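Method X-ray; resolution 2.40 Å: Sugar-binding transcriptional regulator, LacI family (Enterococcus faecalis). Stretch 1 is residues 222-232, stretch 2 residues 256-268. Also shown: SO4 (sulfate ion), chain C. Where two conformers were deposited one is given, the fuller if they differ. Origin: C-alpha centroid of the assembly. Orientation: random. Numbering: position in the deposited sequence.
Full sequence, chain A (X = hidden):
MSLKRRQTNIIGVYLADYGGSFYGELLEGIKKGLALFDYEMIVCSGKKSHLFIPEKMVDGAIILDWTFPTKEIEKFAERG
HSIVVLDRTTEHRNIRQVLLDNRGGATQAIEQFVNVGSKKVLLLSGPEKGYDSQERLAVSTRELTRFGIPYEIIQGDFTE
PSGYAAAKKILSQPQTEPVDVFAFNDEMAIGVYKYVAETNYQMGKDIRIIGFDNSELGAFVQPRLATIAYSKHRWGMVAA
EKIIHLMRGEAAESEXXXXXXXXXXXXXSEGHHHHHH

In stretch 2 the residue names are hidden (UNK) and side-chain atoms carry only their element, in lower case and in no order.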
# COMPACT_ATOMS: atom_id res chain seq x y z
N GLN A 222 14.59 10.76 -7.24
CA GLN A 222 15.71 11.46 -7.88
C GLN A 222 17.07 10.81 -7.56
O GLN A 222 17.53 10.86 -6.41
CB GLN A 222 15.72 12.93 -7.46
CG GLN A 222 15.91 13.90 -8.62
CD GLN A 222 14.60 14.24 -9.30
OE1 GLN A 222 14.38 13.90 -10.47
NE2 GLN A 222 13.71 14.91 -8.58
N PRO A 223 17.72 10.21 -8.58
CA PRO A 223 17.27 10.00 -9.96
C PRO A 223 16.38 8.76 -10.11
O PRO A 223 16.22 8.01 -9.15
CB PRO A 223 18.58 9.80 -10.71
CG PRO A 223 19.46 9.12 -9.72
CD PRO A 223 19.07 9.66 -8.36
N ARG A 224 15.79 8.57 -11.30
CA ARG A 224 14.84 7.48 -11.56
C ARG A 224 15.47 6.11 -11.32
O ARG A 224 16.56 5.80 -11.83
CB ARG A 224 14.23 7.61 -12.98
CG ARG A 224 13.97 6.31 -13.74
CD ARG A 224 12.51 5.92 -13.89
NE ARG A 224 12.13 4.80 -13.03
CZ ARG A 224 11.17 3.92 -13.30
NH1 ARG A 224 10.47 4.01 -14.43
NH2 ARG A 224 10.89 2.95 -12.44
N LEU A 225 14.80 5.31 -10.50
CA LEU A 225 15.30 3.99 -10.12
C LEU A 225 15.17 3.01 -11.27
O LEU A 225 14.06 2.64 -11.67
CB LEU A 225 14.58 3.47 -8.87
CG LEU A 225 14.87 2.04 -8.40
CD1 LEU A 225 16.33 1.84 -8.02
CD2 LEU A 225 13.97 1.68 -7.24
N ALA A 226 16.33 2.61 -11.82
CA ALA A 226 16.42 1.54 -12.81
C ALA A 226 15.92 0.24 -12.18
O ALA A 226 16.22 -0.05 -11.01
CB ALA A 226 17.85 1.38 -13.29
N THR A 227 15.13 -0.52 -12.93
CA THR A 227 14.33 -1.58 -12.32
C THR A 227 13.87 -2.62 -13.33
O THR A 227 14.01 -2.44 -14.54
CB THR A 227 13.08 -0.98 -11.59
OG1 THR A 227 12.41 -2.01 -10.85
CG2 THR A 227 12.11 -0.34 -12.59
N ILE A 228 13.33 -3.71 -12.80
CA ILE A 228 12.74 -4.77 -13.62
C ILE A 228 11.21 -4.69 -13.51
O ILE A 228 10.64 -4.78 -12.42
CB ILE A 228 13.24 -6.16 -13.19
CG1 ILE A 228 14.78 -6.23 -13.18
CG2 ILE A 228 12.62 -7.23 -14.06
CD1 ILE A 228 15.45 -6.14 -14.56
N ALA A 229 10.57 -4.50 -14.65
CA ALA A 229 9.14 -4.26 -14.72
C ALA A 229 8.39 -5.46 -15.24
O ALA A 229 8.91 -6.22 -16.05
CB ALA A 229 8.86 -3.08 -15.61
N TYR A 230 7.16 -5.61 -14.78
CA TYR A 230 6.23 -6.61 -15.28
C TYR A 230 4.82 -6.02 -15.12
O TYR A 230 4.63 -5.03 -14.40
CB TYR A 230 6.39 -7.93 -14.51
CG TYR A 230 6.45 -7.78 -13.00
CD1 TYR A 230 7.68 -7.69 -12.33
CD2 TYR A 230 5.28 -7.71 -12.23
CE1 TYR A 230 7.73 -7.54 -10.94
CE2 TYR A 230 5.33 -7.57 -10.85
CZ TYR A 230 6.55 -7.48 -10.21
OH TYR A 230 6.58 -7.34 -8.84
N SER A 231 3.84 -6.60 -15.80
CA SER A 231 2.46 -6.15 -15.63
C SER A 231 1.86 -6.72 -14.34
O SER A 231 1.58 -7.93 -14.25
CB SER A 231 1.61 -6.56 -16.83
OG SER A 231 0.34 -5.91 -16.78
N LYS A 232 1.68 -5.86 -13.34
CA LYS A 232 1.08 -6.27 -12.07
C LYS A 232 -0.42 -6.54 -12.21
O LYS A 232 -0.95 -7.44 -11.54
CB LYS A 232 1.30 -5.24 -10.97
CG LYS A 232 2.74 -4.89 -10.67
CD LYS A 232 3.09 -3.57 -11.31
CE LYS A 232 3.98 -2.74 -10.43
NZ LYS A 232 4.54 -1.61 -11.21
N UNK A 256 3.80 -18.18 -16.10
CA UNK A 256 4.76 -17.19 -15.65
C UNK A 256 4.38 -15.81 -16.15
O UNK A 256 3.70 -15.67 -17.17
n UNK A 256 7.79 -20.07 -13.99
c UNK A 256 7.25 -20.80 -14.95
n UNK A 256 6.63 -19.99 -15.79
c UNK A 256 6.79 -18.69 -15.37
c UNK A 256 7.52 -18.75 -14.23
c UNK A 256 6.19 -17.53 -16.10
N UNK A 257 4.82 -14.80 -15.40
CA UNK A 257 4.65 -13.40 -15.76
C UNK A 257 6.02 -12.86 -16.17
O UNK A 257 6.97 -12.90 -15.38
c UNK A 257 1.58 -12.95 -15.36
c UNK A 257 2.62 -13.12 -14.24
c UNK A 257 4.06 -11.08 -14.83
c UNK A 257 4.04 -12.60 -14.57
N UNK A 258 6.13 -12.39 -17.41
CA UNK A 258 7.43 -12.06 -17.97
C UNK A 258 7.82 -10.61 -17.76
O UNK A 258 6.97 -9.75 -17.54
c UNK A 258 7.52 -14.04 -19.52
c UNK A 258 8.65 -14.79 -19.20
c UNK A 258 8.63 -16.17 -19.25
c UNK A 258 7.55 -12.52 -19.44
c UNK A 258 7.47 -16.84 -19.60
c UNK A 258 6.32 -16.13 -19.90
c UNK A 258 6.34 -14.72 -19.86
o UNK A 258 7.48 -18.22 -19.64
N UNK A 259 9.13 -10.35 -17.79
CA UNK A 259 9.70 -9.10 -17.32
C UNK A 259 10.52 -8.35 -18.38
O UNK A 259 10.89 -8.92 -19.42
o UNK A 259 11.70 -10.19 -16.47
c UNK A 259 10.62 -9.33 -16.10
c UNK A 259 9.86 -9.96 -14.93
N UNK A 260 10.82 -7.09 -18.09
CA UNK A 260 11.69 -6.26 -18.91
C UNK A 260 12.47 -5.28 -18.03
O UNK A 260 11.98 -4.87 -16.97
c UNK A 260 10.91 -5.51 -20.00
c UNK A 260 7.66 -2.09 -19.58
c UNK A 260 9.03 -3.91 -20.56
n UNK A 260 7.38 -0.79 -19.51
c UNK A 260 10.06 -4.34 -19.51
n UNK A 260 6.95 -2.95 -18.85
n UNK A 260 8.63 -2.51 -20.39
N UNK A 261 13.68 -4.94 -18.45
CA UNK A 261 14.48 -3.93 -17.76
C UNK A 261 14.03 -2.52 -18.18
O UNK A 261 13.78 -2.26 -19.35
c UNK A 261 15.99 -4.14 -18.03
c UNK A 261 17.50 -2.15 -18.41
c UNK A 261 17.86 -1.79 -15.68
c UNK A 261 18.31 -1.11 -17.94
c UNK A 261 18.48 -0.93 -16.57
c UNK A 261 17.06 -2.83 -16.16
c UNK A 261 16.87 -3.02 -17.52
N UNK A 262 13.91 -1.63 -17.20
CA UNK A 262 13.57 -0.24 -17.45
C UNK A 262 14.72 0.62 -16.96
O UNK A 262 15.04 0.62 -15.77
c UNK A 262 9.71 0.11 -17.10
c UNK A 262 11.05 -0.55 -17.38
c UNK A 262 12.25 0.19 -16.76
c UNK A 262 12.06 1.72 -16.81
N UNK A 263 15.34 1.35 -17.89
CA UNK A 263 16.54 2.12 -17.58
C UNK A 263 16.25 3.34 -16.72
O UNK A 263 15.18 3.94 -16.79
c UNK A 263 16.52 3.20 -19.94
c UNK A 263 17.34 3.48 -21.19
o UNK A 263 18.57 3.68 -21.08
c UNK A 263 17.32 2.50 -18.85
o UNK A 263 16.75 3.50 -22.29
N UNK A 264 17.22 3.68 -15.88
CA UNK A 264 17.10 4.80 -14.98
C UNK A 264 18.46 5.37 -14.65
O UNK A 264 19.46 4.64 -14.63
N UNK A 265 18.49 6.67 -14.35
CA UNK A 265 19.74 7.38 -14.08
C UNK A 265 20.40 6.98 -12.76
O UNK A 265 21.48 7.49 -12.42
c UNK A 265 19.53 8.89 -14.17
c UNK A 265 19.82 9.49 -15.54
o UNK A 265 21.92 9.31 -16.66
c UNK A 265 21.29 9.85 -15.72
o UNK A 265 21.81 10.66 -14.92
N UNK A 266 19.77 6.06 -12.02
CA UNK A 266 20.38 5.47 -10.82
C UNK A 266 21.45 4.45 -11.20
O UNK A 266 22.32 4.12 -10.40
o UNK A 266 18.88 3.57 -10.51
c UNK A 266 19.33 4.79 -9.94
N UNK A 267 21.36 3.94 -12.42
CA UNK A 267 22.38 3.09 -12.99
C UNK A 267 22.65 3.55 -14.42
O UNK A 267 21.98 3.11 -15.35
c UNK A 267 23.12 0.14 -14.61
c UNK A 267 25.03 -1.17 -13.97
c UNK A 267 23.01 0.65 -13.32
c UNK A 267 24.13 -0.76 -14.94
c UNK A 267 23.93 0.23 -12.36
c UNK A 267 24.93 -0.67 -12.68
c UNK A 267 21.93 1.62 -12.97
N UNK A 268 23.62 4.47 -14.59
CA UNK A 268 23.99 4.94 -15.93
C UNK A 268 24.61 3.81 -16.75
O UNK A 268 25.68 3.30 -16.40
c UNK A 268 25.01 6.06 -15.66
c UNK A 268 24.42 5.15 -13.55
c UNK A 268 24.80 6.43 -14.22
S SO4 C . 4.43 -20.09 -19.33
O1 SO4 C . 5.36 -19.60 -20.33
O2 SO4 C . 3.52 -21.07 -19.92
O3 SO4 C . 5.15 -20.73 -18.23
O4 SO4 C . 3.68 -18.94 -18.84
O HOH W 1 4.30 -8.47 -17.82

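Position 256 carries one carbon and then a five-membered ring of three carbons and two nitrogens, an imidazole, and does not reach stretch 1. It is His256; its N lies 2.8 Å from sulfate O4 and its ND1 2.9 Å from sulfate O3, both hydrogen bonds, the second acceptor near the ring plane.

Position 257 has four carbons, forked at the first, with one arm two carbons long; the one-carbon arm packs against Tyr230 CB. This is Ile257, and the distance from its CG2 to Tyr230 CB is 3.9 Å.

At 258, one carbon leads to a six-carbon ring bearing an oxygen, and the CA-to-CB bond points away from stretch 1. This is Tyr258, whose OH donates a hydrogen bond to sulfate O1 at 2.6 Å. The backbone still faces the contact: one water accepts from Ser231 N (2.8 Å) and donates to Tyr258 O (3.0 Å).

Position 259 shows one carbon carrying an oxygen and a carbon; its CB approaches Ile228 CG2 to 3.5 Å. That beta-branched, polar pattern is Thr259.

Three carbons, a nitrogen and a carbon with two further nitrogens at 260 spell a guanidinium, with Ala229 CB over one face. This is Arg260, its NH1 3.8 Å from Ala229 CB. The backbones pair twice, Ala229 N to Arg260 O at 2.7 Å and Arg260 N to Ala229 O at 2.9 Å.

Position 261 has one carbon and an unsubstituted six-carbon ring, its edge meeting Ile228 CD1 and Ala226 CB also near. It is Phe261: Ile228 CD1 lies 4.0 Å from Phe261 CD1, and Ala226 CB 4.0 Å from Phe261 CE1.

Position 262 repeats the four-carbon fork, its two-carbon arm reaching Ala229 CB: Ile262, with CD1 3.6 Å from Ala229 CB. Hydrogen bonds join Ile262 N to Thr227 O (2.8 Å) and Thr227 N to Ile262 O (3.1 Å).

At 263, three carbons end in two oxygens, a carboxylate. The CA-to-CB bond points away from stretch 1, and the residue, Glu263, is exposed.

No side-chain atoms exist at 264, whose CA lies 3.3 Å from Arg224 O, so it is Gly264. An ideal CB here would clash with Arg224 O at 2.4 Å and with Ala226 N at 2.6 Å.

Position 265 again has three carbons, the third with two oxygens; its CB touches Pro223 CB at 3.7 Å. It is Glu265.

A single carbon and one oxygen at 266, the oxygen accepting from Ala226 N, give Ser266. The Ala226 N to Ser266 OG distance is 3.0 Å, and Ser266 N donates to Arg224 O at 3.2 Å.

Position 267 has one carbon plus a six-carbon ring, its CB 4.1 Å from Ala226 CB: Phe267. Phe267 N bonds to Gly264 O at 3.0 Å, within a type I turn.

At 268, three carbons close a ring onto the backbone N, beyond reach of stretch 1: Pro268.

The contact is thus an antiparallel ladder burying 825 Å². Thr227 and Ala229 form hydrogen-bonded pairs with Ile262 and Arg260, while Ile228 and Phe261 put their side chains on the other face. Beyond the ladder, Ser266 extends the polar pairing to Arg224 and Ala226.

Stretch 2 (256-268) HIYTRFIEGESFP
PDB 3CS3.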